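Local coordinates for protein 6-phosphogluconolactonase (Trypanosoma cruzi, PDB 6VYE) that probably hydrolyses 6-phosphogluconolactone to 6-phosphogluconate, the second step of the pentose phosphate pathway, at residues V33-A38 and A217-L222; K133-Y138 and W205-T210; G147-E152 and I158-I163; A175-F178 and Q182-S185. One frame throughout, in Å; residues are numbered along the deposited sequence.

Interaction 1 of 4, residues V33-A38 and A217-L222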
loop_
_atom_site.group_PDB
_atom_site.type_symbol
_atom_site.label_atom_id
_atom_site.label_comp_id
_atom_site.label_asym_id
_atom_site.label_seq_id
_atom_site.Cartn_x
_atom_site.Cartn_y
_atom_site.Cartn_z
ATOM N N VAL A 33 3.590 -9.069 11.931
ATOM C CA VAL A 33 3.593 -9.440 13.378
ATOM C C VAL A 33 4.979 -9.173 13.966
ATOM O O VAL A 33 5.018 -8.598 15.039
ATOM C CB VAL A 33 3.103 -10.877 13.613
ATOM C CG1 VAL A 33 3.322 -11.351 15.049
ATOM C CG2 VAL A 33 1.635 -11.003 13.241
ATOM N N GLU A 34 6.054 -9.530 13.278
ATOM C CA GLU A 34 7.443 -9.247 13.713
ATOM C C GLU A 34 7.629 -7.743 13.923
ATOM O O GLU A 34 8.281 -7.371 14.923
ATOM C CB GLU A 34 8.466 -9.678 12.655
ATOM C CG GLU A 34 8.938 -11.104 12.808
ATOM C CD GLU A 34 9.682 -11.673 11.608
ATOM O OE1 GLU A 34 9.972 -10.904 10.628
ATOM O OE2 GLU A 34 9.934 -12.890 11.635
ATOM N N ILE A 35 7.122 -6.907 12.995
ATOM C CA ILE A 35 7.283 -5.433 13.092
ATOM C C ILE A 35 6.492 -4.976 14.330
ATOM O O ILE A 35 6.974 -4.127 15.055
ATOM C CB ILE A 35 6.818 -4.735 11.787
ATOM C CG1 ILE A 35 7.743 -5.079 10.614
ATOM C CG2 ILE A 35 6.683 -3.236 11.997
ATOM C CD1 ILE A 35 7.171 -4.691 9.282
ATOM N N ILE A 36 5.307 -5.532 14.569
ATOM C CA ILE A 36 4.466 -5.147 15.743
ATOM C C ILE A 36 5.263 -5.447 17.014
ATOM O O ILE A 36 5.434 -4.550 17.851
ATOM C CB ILE A 36 3.108 -5.861 15.733
ATOM C CG1 ILE A 36 2.230 -5.367 14.580
ATOM C CG2 ILE A 36 2.421 -5.696 17.096
ATOM C CD1 ILE A 36 0.996 -6.186 14.334
ATOM N N HIS A 37 5.783 -6.662 17.148
ATOM C CA HIS A 37 6.463 -7.116 18.393
ATOM C C HIS A 37 7.825 -6.448 18.608
ATOM O O HIS A 37 8.314 -6.485 19.765
ATOM C CB HIS A 37 6.572 -8.626 18.410
ATOM C CG HIS A 37 5.236 -9.263 18.554
ATOM N ND1 HIS A 37 4.264 -8.694 19.357
ATOM C CD2 HIS A 37 4.718 -10.402 18.044
ATOM C CE1 HIS A 37 3.178 -9.456 19.323
ATOM N NE2 HIS A 37 3.420 -10.488 18.489
ATOM N N ALA A 38 8.433 -5.885 17.565
ATOM C CA ALA A 38 9.747 -5.205 17.635
ATOM C C ALA A 38 9.550 -3.827 18.251
ATOM O O ALA A 38 10.532 -3.248 18.673
ATOM C CB ALA A 38 10.376 -5.095 16.257
ATOM N N ALA A 217 7.977 5.846 4.823
ATOM C CA ALA A 217 7.366 4.850 5.740
ATOM C C ALA A 217 8.533 4.142 6.413
ATOM O O ALA A 217 9.531 3.948 5.740
ATOM C CB ALA A 217 6.506 3.842 5.004
ATOM N N ARG A 218 8.395 3.754 7.678
ATOM C CA ARG A 218 9.431 2.985 8.432
ATOM C C ARG A 218 9.579 1.573 7.846
ATOM O O ARG A 218 10.704 1.051 7.856
ATOM C CB ARG A 218 9.040 2.925 9.907
ATOM C CG ARG A 218 8.978 4.300 10.554
ATOM C CD ARG A 218 8.898 4.308 12.073
ATOM N NE ARG A 218 8.921 5.676 12.574
ATOM C CZ ARG A 218 7.842 6.419 12.877
ATOM N NH1 ARG A 218 6.607 5.934 12.809
ATOM N NH2 ARG A 218 8.013 7.667 13.276
ATOM N N HIS A 219 8.480 0.945 7.413
ATOM C CA HIS A 219 8.499 -0.388 6.764
ATOM C C HIS A 219 7.605 -0.426 5.526
ATOM O O HIS A 219 6.401 -0.025 5.611
ATOM C CB HIS A 219 8.081 -1.482 7.725
ATOM C CG HIS A 219 8.860 -1.449 8.980
ATOM N ND1 HIS A 219 10.014 -2.204 9.146
ATOM C CD2 HIS A 219 8.671 -0.750 10.123
ATOM C CE1 HIS A 219 10.496 -1.985 10.348
ATOM N NE2 HIS A 219 9.670 -1.115 10.985
ATOM N N VAL A 220 8.159 -0.959 4.434
ATOM C CA VAL A 220 7.420 -1.124 3.163
ATOM C C VAL A 220 7.496 -2.608 2.798
ATOM O O VAL A 220 8.611 -3.177 2.808
ATOM C CB VAL A 220 7.995 -0.221 2.052
ATOM C CG1 VAL A 220 7.328 -0.500 0.723
ATOM C CG2 VAL A 220 7.938 1.258 2.415
ATOM N N ILE A 221 6.357 -3.214 2.512
ATOM C CA ILE A 221 6.234 -4.664 2.163
ATOM C C ILE A 221 5.526 -4.714 0.820
ATOM O O ILE A 221 4.334 -4.267 0.761
ATOM C CB ILE A 221 5.464 -5.461 3.240
ATOM C CG1 ILE A 221 6.108 -5.310 4.620
ATOM C CG2 ILE A 221 5.322 -6.927 2.830
ATOM C CD1 ILE A 221 5.249 -5.825 5.765
ATOM N N LEU A 222 6.237 -5.160 -0.219
ATOM C CA LEU A 222 5.652 -5.318 -1.567
ATOM C C LEU A 222 5.376 -6.800 -1.786
ATOM O O LEU A 222 6.298 -7.633 -1.592
ATOM C CB LEU A 222 6.591 -4.762 -2.641
ATOM C CG LEU A 222 6.084 -4.891 -4.080
ATOM C CD1 LEU A 222 5.003 -3.873 -4.375
ATOM C CD2 LEU A 222 7.219 -4.713 -5.052
#
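Ile35, on the last turns of helix 24-38, lies over one face of the imidazole of His219 at the start of strand 219-224, and this pair makes up most of the contact. The two side chains run past each other in opposite directions, and three carbons of the isoleucine come close to the ring. CG2 of Ile35 sits 3.9 Å from the ring centroid of His219, 23° off the normal, a CH-pi contact displaced toward the CD2-NE2 side. Where the ring joins CB, Ile35 CD1 closes on His219 CG at 3.7 Å, and CG1 covers ND1. CG2 of Ile35 lies anti to the backbone N (chi1 -67° for CG1), which spreads both branches over the imidazole instead of presenting one methyl. Rotation of the ring is restrained further by the hydrogen bond from ND1 to Asp256. Beyond His219 the packing thins: Ile221, two residues along the same strand face, meets Ile35 only through the CD1 atoms of both residues, 4.2 Å apart, and otherwise rests on Lys31 and Ile32. On the outer side Glu34, His37 and Ala38 are exposed, and Arg218 takes part instead in a salt bridge with Asp162. Ile35 also touches Ile163 of the adjoining strand. A helix packed on parallel strands, here through an isoleucine over an imidazole and its aliphatic neighbours, is typical of the Rossmann-like alpha/beta core of this family.

Interaction 2 of 4, residues K133-Y138 and W205-T210. With PO4 (phosphate ion), chain D.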
loop_
_atom_site.group_PDB
_atom_site.type_symbol
_atom_site.label_atom_id
_atom_site.label_comp_id
_atom_site.label_asym_id
_atom_site.label_seq_id
_atom_site.Cartn_x
_atom_site.Cartn_y
_atom_site.Cartn_z
ATOM N N LYS A 133 -10.859 16.428 -3.644
ATOM C CA LYS A 133 -11.425 16.884 -2.339
ATOM C C LYS A 133 -11.403 15.717 -1.341
ATOM O O LYS A 133 -11.163 15.953 -0.149
ATOM C CB LYS A 133 -12.828 17.484 -2.518
ATOM C CG LYS A 133 -12.828 18.890 -3.117
ATOM C CD LYS A 133 -14.161 19.383 -3.622
ATOM C CE LYS A 133 -15.221 19.395 -2.549
ATOM N NZ LYS A 133 -16.467 20.002 -3.067
ATOM N N SER A 134 -11.628 14.497 -1.818
ATOM C CA SER A 134 -11.546 13.258 -1.003
ATOM C C SER A 134 -10.097 12.998 -0.540
ATOM O O SER A 134 -9.894 12.677 0.643
ATOM C CB SER A 134 -12.123 12.119 -1.774
ATOM O OG SER A 134 -12.122 10.948 -0.972
ATOM N N ALA A 135 -9.104 13.189 -1.407
ATOM C CA ALA A 135 -7.662 13.048 -1.084
ATOM C C ALA A 135 -7.274 14.061 -0.007
ATOM O O ALA A 135 -6.552 13.669 0.937
ATOM C CB ALA A 135 -6.815 13.224 -2.316
ATOM N N ASP A 136 -7.727 15.314 -0.141
ATOM C CA ASP A 136 -7.423 16.398 0.829
ATOM C C ASP A 136 -8.063 16.048 2.180
ATOM O O ASP A 136 -7.434 16.320 3.224
ATOM C CB ASP A 136 -7.888 17.770 0.346
ATOM C CG ASP A 136 -7.218 18.282 -0.925
ATOM O OD1 ASP A 136 -6.174 17.712 -1.342
ATOM O OD2 ASP A 136 -7.743 19.277 -1.505
ATOM N N ALA A 137 -9.277 15.506 2.171
ATOM C CA ALA A 137 -9.999 15.135 3.411
ATOM C C ALA A 137 -9.239 13.984 4.094
ATOM O O ALA A 137 -9.038 14.078 5.315
ATOM C CB ALA A 137 -11.432 14.776 3.114
ATOM N N TYR A 138 -8.745 12.997 3.328
ATOM C CA TYR A 138 -8.001 11.853 3.903
ATOM C C TYR A 138 -6.650 12.334 4.423
ATOM O O TYR A 138 -6.256 11.927 5.523
ATOM C CB TYR A 138 -7.891 10.706 2.904
ATOM C CG TYR A 138 -7.619 9.372 3.535
ATOM C CD1 TYR A 138 -8.453 8.879 4.516
ATOM C CD2 TYR A 138 -6.580 8.572 3.106
ATOM C CE1 TYR A 138 -8.240 7.638 5.089
ATOM C CE2 TYR A 138 -6.352 7.323 3.667
ATOM C CZ TYR A 138 -7.177 6.862 4.670
ATOM O OH TYR A 138 -6.977 5.643 5.252
ATOM N N TRP A 205 -12.045 6.624 -10.470
ATOM C CA TRP A 205 -11.085 7.509 -9.795
ATOM C C TRP A 205 -10.627 6.835 -8.497
ATOM O O TRP A 205 -11.449 6.085 -7.875
ATOM C CB TRP A 205 -11.736 8.867 -9.563
ATOM C CG TRP A 205 -11.609 9.765 -10.755
ATOM C CD1 TRP A 205 -12.571 10.086 -11.668
ATOM C CD2 TRP A 205 -10.417 10.450 -11.164
ATOM N NE1 TRP A 205 -12.052 10.921 -12.621
ATOM C CE2 TRP A 205 -10.738 11.169 -12.338
ATOM C CE3 TRP A 205 -9.116 10.520 -10.663
ATOM C CZ2 TRP A 205 -9.799 11.942 -13.020
ATOM C CZ3 TRP A 205 -8.187 11.284 -11.337
ATOM C CH2 TRP A 205 -8.523 11.983 -12.498
ATOM N N ARG A 206 -9.377 7.055 -8.101
ATOM C CA ARG A 206 -8.864 6.514 -6.825
ATOM C C ARG A 206 -8.182 7.632 -6.060
ATOM O O ARG A 206 -7.686 8.603 -6.703
ATOM C CB ARG A 206 -7.888 5.370 -7.045
ATOM C CG ARG A 206 -8.539 4.152 -7.688
ATOM C CD ARG A 206 -8.137 4.064 -9.117
ATOM N NE ARG A 206 -8.598 2.845 -9.736
ATOM C CZ ARG A 206 -7.934 1.710 -9.789
ATOM N NH1 ARG A 206 -6.783 1.576 -9.158
ATOM N NH2 ARG A 206 -8.462 0.672 -10.424
ATOM N N VAL A 207 -8.280 7.534 -4.739
ATOM C CA VAL A 207 -7.453 8.333 -3.804
ATOM C C VAL A 207 -6.285 7.409 -3.478
ATOM O O VAL A 207 -6.542 6.212 -3.375
ATOM C CB VAL A 207 -8.272 8.736 -2.562
ATOM C CG1 VAL A 207 -7.416 9.444 -1.532
ATOM C CG2 VAL A 207 -9.461 9.597 -2.969
ATOM N N THR A 208 -5.069 7.933 -3.398
ATOM C CA THR A 208 -3.848 7.125 -3.241
ATOM C C THR A 208 -2.852 7.914 -2.405
ATOM O O THR A 208 -2.798 9.160 -2.527
ATOM C CB THR A 208 -3.258 6.683 -4.601
ATOM O OG1 THR A 208 -2.140 5.829 -4.372
ATOM C CG2 THR A 208 -2.809 7.824 -5.489
ATOM N N LEU A 209 -2.070 7.186 -1.623
ATOM C CA LEU A 209 -0.830 7.700 -1.028
ATOM C C LEU A 209 0.150 7.942 -2.175
ATOM O O LEU A 209 0.046 7.276 -3.265
ATOM C CB LEU A 209 -0.248 6.710 -0.008
ATOM C CG LEU A 209 -1.136 6.381 1.198
ATOM C CD1 LEU A 209 -0.370 5.438 2.127
ATOM C CD2 LEU A 209 -1.608 7.625 1.951
ATOM N N THR A 210 1.055 8.879 -1.921
ATOM C CA THR A 210 1.990 9.385 -2.934
ATOM C C THR A 210 3.319 8.666 -2.754
ATOM O O THR A 210 3.586 8.050 -1.717
ATOM C CB THR A 210 2.087 10.906 -2.798
ATOM O OG1 THR A 210 2.557 11.201 -1.477
ATOM C CG2 THR A 210 0.755 11.560 -3.081
HETATM P P PO4 D . -5.729 -1.805 -9.405
HETATM O O1 PO4 D . -4.972 -0.639 -8.706
HETATM O O2 PO4 D . -5.592 -3.049 -8.587
HETATM O O3 PO4 D . -5.138 -2.110 -10.761
HETATM O O4 PO4 D . -7.185 -1.392 -9.582
#
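Val207 packs both of its methyl groups against helix 128-146, where Ser134 and Ala135 receive them. In the apolar part, Val207 CG1 lies 3.6 Å from Ala135 CA and 3.9 Å from Ala135 CB, so the helix backbone itself forms part of the surface. With CG1 anti to the backbone N of Val207 (chi1 175°), the second branch, CG2, is directed at the serine and comes 3.6 Å from Ser134 OG. That hydroxyl is not left to the methyl alone, since it is hydrogen-bonded to the carbonyl of Asp116. Val191 and Val193 of the next strand close the same apolar layer. Polar contacts belong to the other face of strand 206-209. Thr208 OG1 donates to Leu209 O over 2.8 Å, in the carbonyl plane on a lone pair, and also bonds Ser176 N. Arg206 sends its guanidinium, held also by Ser176 OG and Pro202 O, to the bound phosphate ion, whose phosphorus lies at the edge of the group and in its plane. Arg206 NH2 reaches PO4 O4 at 2.6 Å, while Arg206 NH1 meets PO4 O1 at 2.9 Å with an angle of 157°; a further NH1 bond to O4 is weak. Arg85 and His173 also bind this ion. One strand thus presents hydrocarbon to a helix and positive charge to an anion; the ion, probably from the crystallisation liquor, marks a pocket that may receive the substrate's phosphate.

Interaction 3 of 4, residues G147-E152 and I158-I163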
loop_
_atom_site.group_PDB
_atom_site.type_symbol
_atom_site.label_atom_id
_atom_site.label_comp_id
_atom_site.label_asym_id
_atom_site.label_seq_id
_atom_site.Cartn_x
_atom_site.Cartn_y
_atom_site.Cartn_z
ATOM N N GLY A 147 -0.077 12.737 13.161
ATOM C CA GLY A 147 0.810 13.904 13.071
ATOM C C GLY A 147 1.700 13.797 11.848
ATOM O O GLY A 147 1.609 12.797 11.090
ATOM N N THR A 148 2.534 14.811 11.644
ATOM C CA THR A 148 3.351 14.978 10.425
ATOM C C THR A 148 4.737 15.440 10.859
ATOM O O THR A 148 4.874 15.824 12.043
ATOM C CB THR A 148 2.674 15.948 9.440
ATOM O OG1 THR A 148 2.559 17.208 10.084
ATOM C CG2 THR A 148 1.289 15.534 9.001
ATOM N N GLN A 149 5.716 15.370 9.952
ATOM C CA GLN A 149 7.071 15.921 10.192
ATOM C C GLN A 149 7.686 16.403 8.878
ATOM O O GLN A 149 7.258 15.914 7.801
ATOM C CB GLN A 149 7.957 14.911 10.912
ATOM C CG GLN A 149 8.019 13.548 10.252
ATOM C CD GLN A 149 8.785 12.593 11.137
ATOM O OE1 GLN A 149 9.885 12.145 10.812
ATOM N NE2 GLN A 149 8.211 12.291 12.293
ATOM N N LYS A 150 8.563 17.408 9.009
ATOM C CA LYS A 150 9.510 17.901 7.981
ATOM C C LYS A 150 10.418 16.739 7.593
ATOM O O LYS A 150 10.896 16.016 8.501
ATOM C CB LYS A 150 10.338 19.078 8.512
ATOM C CG LYS A 150 9.743 20.460 8.277
ATOM C CD LYS A 150 9.985 20.991 6.870
ATOM C CE LYS A 150 9.694 22.473 6.730
ATOM N NZ LYS A 150 8.406 22.848 7.363
ATOM N N VAL A 151 10.585 16.550 6.284
ATOM C CA VAL A 151 11.346 15.433 5.659
ATOM C C VAL A 151 12.067 16.011 4.431
ATOM O O VAL A 151 11.466 16.870 3.738
ATOM C CB VAL A 151 10.412 14.252 5.305
ATOM C CG1 VAL A 151 9.799 13.604 6.547
ATOM C CG2 VAL A 151 9.302 14.651 4.329
ATOM N N GLU A 152 13.309 15.573 4.198
ATOM C CA GLU A 152 14.171 16.005 3.063
ATOM C C GLU A 152 14.248 17.539 2.986
ATOM O O GLU A 152 13.963 18.098 1.903
ATOM C CB GLU A 152 13.608 15.439 1.761
ATOM C CG GLU A 152 13.576 13.920 1.696
ATOM C CD GLU A 152 13.022 13.373 0.386
ATOM O OE1 GLU A 152 12.451 14.162 -0.395
ATOM O OE2 GLU A 152 13.127 12.149 0.162
ATOM N N ILE A 158 4.970 15.519 6.258
ATOM C CA ILE A 158 4.500 14.205 5.772
ATOM C C ILE A 158 4.237 13.369 7.019
ATOM O O ILE A 158 4.989 13.419 7.992
ATOM C CB ILE A 158 5.544 13.623 4.787
ATOM C CG1 ILE A 158 5.737 14.547 3.580
ATOM C CG2 ILE A 158 5.183 12.223 4.321
ATOM C CD1 ILE A 158 4.496 14.700 2.729
ATOM N N PRO A 159 3.113 12.631 7.049
ATOM C CA PRO A 159 2.925 11.598 8.053
ATOM C C PRO A 159 3.915 10.469 7.758
ATOM O O PRO A 159 4.260 10.235 6.622
ATOM C CB PRO A 159 1.458 11.194 7.896
ATOM C CG PRO A 159 1.179 11.468 6.437
ATOM C CD PRO A 159 2.022 12.682 6.070
ATOM N N VAL A 160 4.397 9.831 8.814
ATOM C CA VAL A 160 5.378 8.727 8.739
ATOM C C VAL A 160 4.616 7.475 9.153
ATOM O O VAL A 160 4.264 7.358 10.319
ATOM C CB VAL A 160 6.621 9.013 9.595
ATOM C CG1 VAL A 160 7.559 7.818 9.679
ATOM C CG2 VAL A 160 7.377 10.212 9.048
ATOM N N PHE A 161 4.242 6.663 8.175
ATOM C CA PHE A 161 3.571 5.351 8.395
ATOM C C PHE A 161 4.593 4.359 8.954
ATOM O O PHE A 161 5.778 4.400 8.589
ATOM C CB PHE A 161 2.912 4.867 7.112
ATOM C CG PHE A 161 1.547 5.455 6.859
ATOM C CD1 PHE A 161 0.427 4.876 7.401
ATOM C CD2 PHE A 161 1.386 6.588 6.079
ATOM C CE1 PHE A 161 -0.826 5.374 7.110
ATOM C CE2 PHE A 161 0.137 7.105 5.811
ATOM C CZ PHE A 161 -0.964 6.539 6.383
ATOM N N ASP A 162 4.168 3.555 9.923
ATOM C CA ASP A 162 4.973 2.427 10.426
ATOM C C ASP A 162 5.063 1.352 9.322
ATOM O O ASP A 162 6.175 0.884 9.061
ATOM C CB ASP A 162 4.345 1.862 11.705
ATOM C CG ASP A 162 4.445 2.815 12.866
ATOM O OD1 ASP A 162 5.611 3.224 13.200
ATOM O OD2 ASP A 162 3.375 3.213 13.372
ATOM N N ILE A 163 3.933 0.965 8.710
ATOM C CA ILE A 163 3.925 -0.109 7.689
ATOM C C ILE A 163 3.181 0.401 6.462
ATOM O O ILE A 163 2.070 0.949 6.609
ATOM C CB ILE A 163 3.351 -1.424 8.238
ATOM C CG1 ILE A 163 3.981 -1.811 9.578
ATOM C CG2 ILE A 163 3.489 -2.514 7.192
ATOM C CD1 ILE A 163 3.486 -3.091 10.168
HETATM O O HOH W 1 3.912 11.009 11.296
#
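Gln149 and Ile158 form an antiparallel hydrogen-bonded pair, their CA atoms 5.4 Å apart, in a small two-stranded sheet, weakly bonded at 149-150: Ile158 N donates to Gln149 O over 2.8 Å and nearly straight, at 170°, and the return bond, Gln149 N to Ile158 O, is 2.9 Å long, with the donor standing above the carbonyl plane. Among the side chains, Gln149 lays its extended chain across Val160, whose CG2 is 3.5 Å from Gln149 CD and also touches Gln149 CG and OE1. Gln149 CG stands between the backbone N and the carbonyl carbon (chi1 53°), which carries the amide back over the partner segment. Val151 meets Ile158 at about a right angle, Val151 CG2 being 3.6 Å from Ile158 CG1. Thr148 brings its methyl to the proline ring, with Thr148 CG2 3.9 Å from Pro159 N. Past the pair a water molecule continues the link, donating to Gly147 O and accepting from Val160 N, while Thr148 CA makes a CA-H...O contact with Ile158 O at 3.3 Å. Gly147, with positive phi, turns the chain out of helix 128-146 into this hairpin-like excursion. Thr148, Pro159 and Phe161 pack back on that helix, Ile158 rests on Ile212 of helix 211-215, and the chain then enters strand 163-167 of the main sheet beside strand 46-50.

Interaction 4 of 4, residues A175-F178 and Q182-S185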
loop_
_atom_site.group_PDB
_atom_site.type_symbol
_atom_site.label_atom_id
_atom_site.label_comp_id
_atom_site.label_asym_id
_atom_site.label_seq_id
_atom_site.Cartn_x
_atom_site.Cartn_y
_atom_site.Cartn_z
ATOM N N ALA A 175 -0.147 0.936 -5.383
ATOM C CA ALA A 175 -1.301 1.668 -4.824
ATOM C C ALA A 175 -2.226 2.014 -5.989
ATOM O O ALA A 175 -2.655 1.058 -6.663
ATOM C CB ALA A 175 -0.834 2.845 -4.018
ATOM N N SER A 176 -2.568 3.282 -6.192
ATOM C CA SER A 176 -3.155 3.780 -7.461
ATOM C C SER A 176 -2.229 4.868 -8.033
ATOM O O SER A 176 -2.711 5.890 -8.592
ATOM C CB SER A 176 -4.607 4.204 -7.295
ATOM O OG SER A 176 -5.464 3.054 -7.279
ATOM N N ILE A 177 -0.924 4.628 -7.933
ATOM C CA ILE A 177 0.101 5.489 -8.582
ATOM C C ILE A 177 0.350 4.942 -10.004
ATOM O O ILE A 177 1.032 3.945 -10.139
ATOM C CB ILE A 177 1.374 5.594 -7.722
ATOM C CG1 ILE A 177 1.069 6.026 -6.284
ATOM C CG2 ILE A 177 2.351 6.562 -8.372
ATOM C CD1 ILE A 177 2.240 5.839 -5.336
ATOM N N PHE A 178 -0.195 5.628 -11.018
ATOM C CA PHE A 178 -0.102 5.306 -12.460
ATOM C C PHE A 178 0.743 6.369 -13.160
ATOM O O PHE A 178 0.672 7.563 -12.805
ATOM C CB PHE A 178 -1.523 5.235 -13.042
ATOM C CG PHE A 178 -2.383 4.090 -12.529
ATOM C CD1 PHE A 178 -3.304 4.286 -11.511
ATOM C CD2 PHE A 178 -2.310 2.824 -13.100
ATOM C CE1 PHE A 178 -4.109 3.250 -11.044
ATOM C CE2 PHE A 178 -3.094 1.780 -12.621
ATOM C CZ PHE A 178 -4.004 1.997 -11.597
ATOM N N GLN A 182 -1.841 12.356 -11.404
ATOM C CA GLN A 182 -1.524 13.441 -10.440
ATOM C C GLN A 182 -0.537 12.890 -9.401
ATOM O O GLN A 182 0.353 13.628 -8.993
ATOM C CB GLN A 182 -2.844 13.948 -9.852
ATOM C CG GLN A 182 -3.793 14.619 -10.877
ATOM C CD GLN A 182 -4.651 13.721 -11.767
ATOM O OE1 GLN A 182 -4.699 12.480 -11.634
ATOM N NE2 GLN A 182 -5.362 14.345 -12.704
ATOM N N ALA A 183 -0.647 11.620 -8.996
ATOM C CA ALA A 183 0.266 10.989 -8.008
ATOM C C ALA A 183 1.630 10.614 -8.613
ATOM O O ALA A 183 2.582 10.346 -7.816
ATOM C CB ALA A 183 -0.422 9.761 -7.464
ATOM N N GLU A 184 1.730 10.472 -9.939
ATOM C CA GLU A 184 2.875 9.772 -10.578
ATOM C C GLU A 184 4.198 10.164 -9.917
ATOM O O GLU A 184 4.965 9.231 -9.617
ATOM C CB GLU A 184 3.000 10.078 -12.068
ATOM C CG GLU A 184 4.267 9.496 -12.694
ATOM C CD GLU A 184 4.438 9.807 -14.177
ATOM O OE1 GLU A 184 3.449 10.165 -14.817
ATOM O OE2 GLU A 184 5.559 9.680 -14.685
ATOM N N SER A 185 4.465 11.463 -9.719
ATOM C CA SER A 185 5.751 11.995 -9.181
ATOM C C SER A 185 5.518 12.898 -7.959
ATOM O O SER A 185 6.394 13.749 -7.678
ATOM C CB SER A 185 6.509 12.770 -10.256
ATOM O OG SER A 185 6.253 12.246 -11.549
#
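Ile177, Glu184 and Ala183 have the most surface buried where the long loop between strands 163-167 and 191-194 folds back on itself, in the Rossmann-like alpha/beta fold of this family. The backbones come closest between Ile177 and Glu184, whose CA atoms are 5.5 Å apart, and no hydrogen bond joins the two segments. Ile177 packs with both of its branches. Its CG2, anti to the backbone N, reaches across to 183-184: Ile177 CG2 lies 3.8 Å from Ala183 O and 3.9 Å from Glu184 CA. The other branch is more loosely seated, Ile177 CG1 being 4.2 Å from Ala183 CB, and the Ile177 side chain also touches Pro211 and Ile214 of helix 211-215. Ala183 in turn lies on Thr208 of strand 206-209. Glu184 meets 175-178 through CA, CB and CG, while its OE1 accepts from Gly180 N. Phe178 contributes through its main chain. Its side chain starts away from 182-185, and its ring stacks on His173 and comes to about 4 Å from a bound phosphate ion, probably from the crystallisation liquor, which may mark the pocket. Phe178 O rests 3.5 Å from Glu184 CB.

How the interactions relate
Along the chain, 147-152 pairs with 158-163 before 175-178 meets 182-185; the segments of interaction 2 bracket both, and those of interaction 1 bracket all the rest. Interactions 1 and 2 each set a helix on the same eight-stranded mixed sheet, but lie on opposite sides of the chain's centre, their own centres 24 Å apart. Interaction 3 joins the two: it touches interaction 1 through Asp162 and Arg218, and interaction 2 through Phe161 and Leu209. Interactions 2 and 4, with centres 11 Å apart, meet through Ser176, which bonds Arg206 and Thr208. Both lie near the bound phosphate, which may mark the substrate pocket; interactions 1 and 3 lie elsewhere on the same alpha/beta fold.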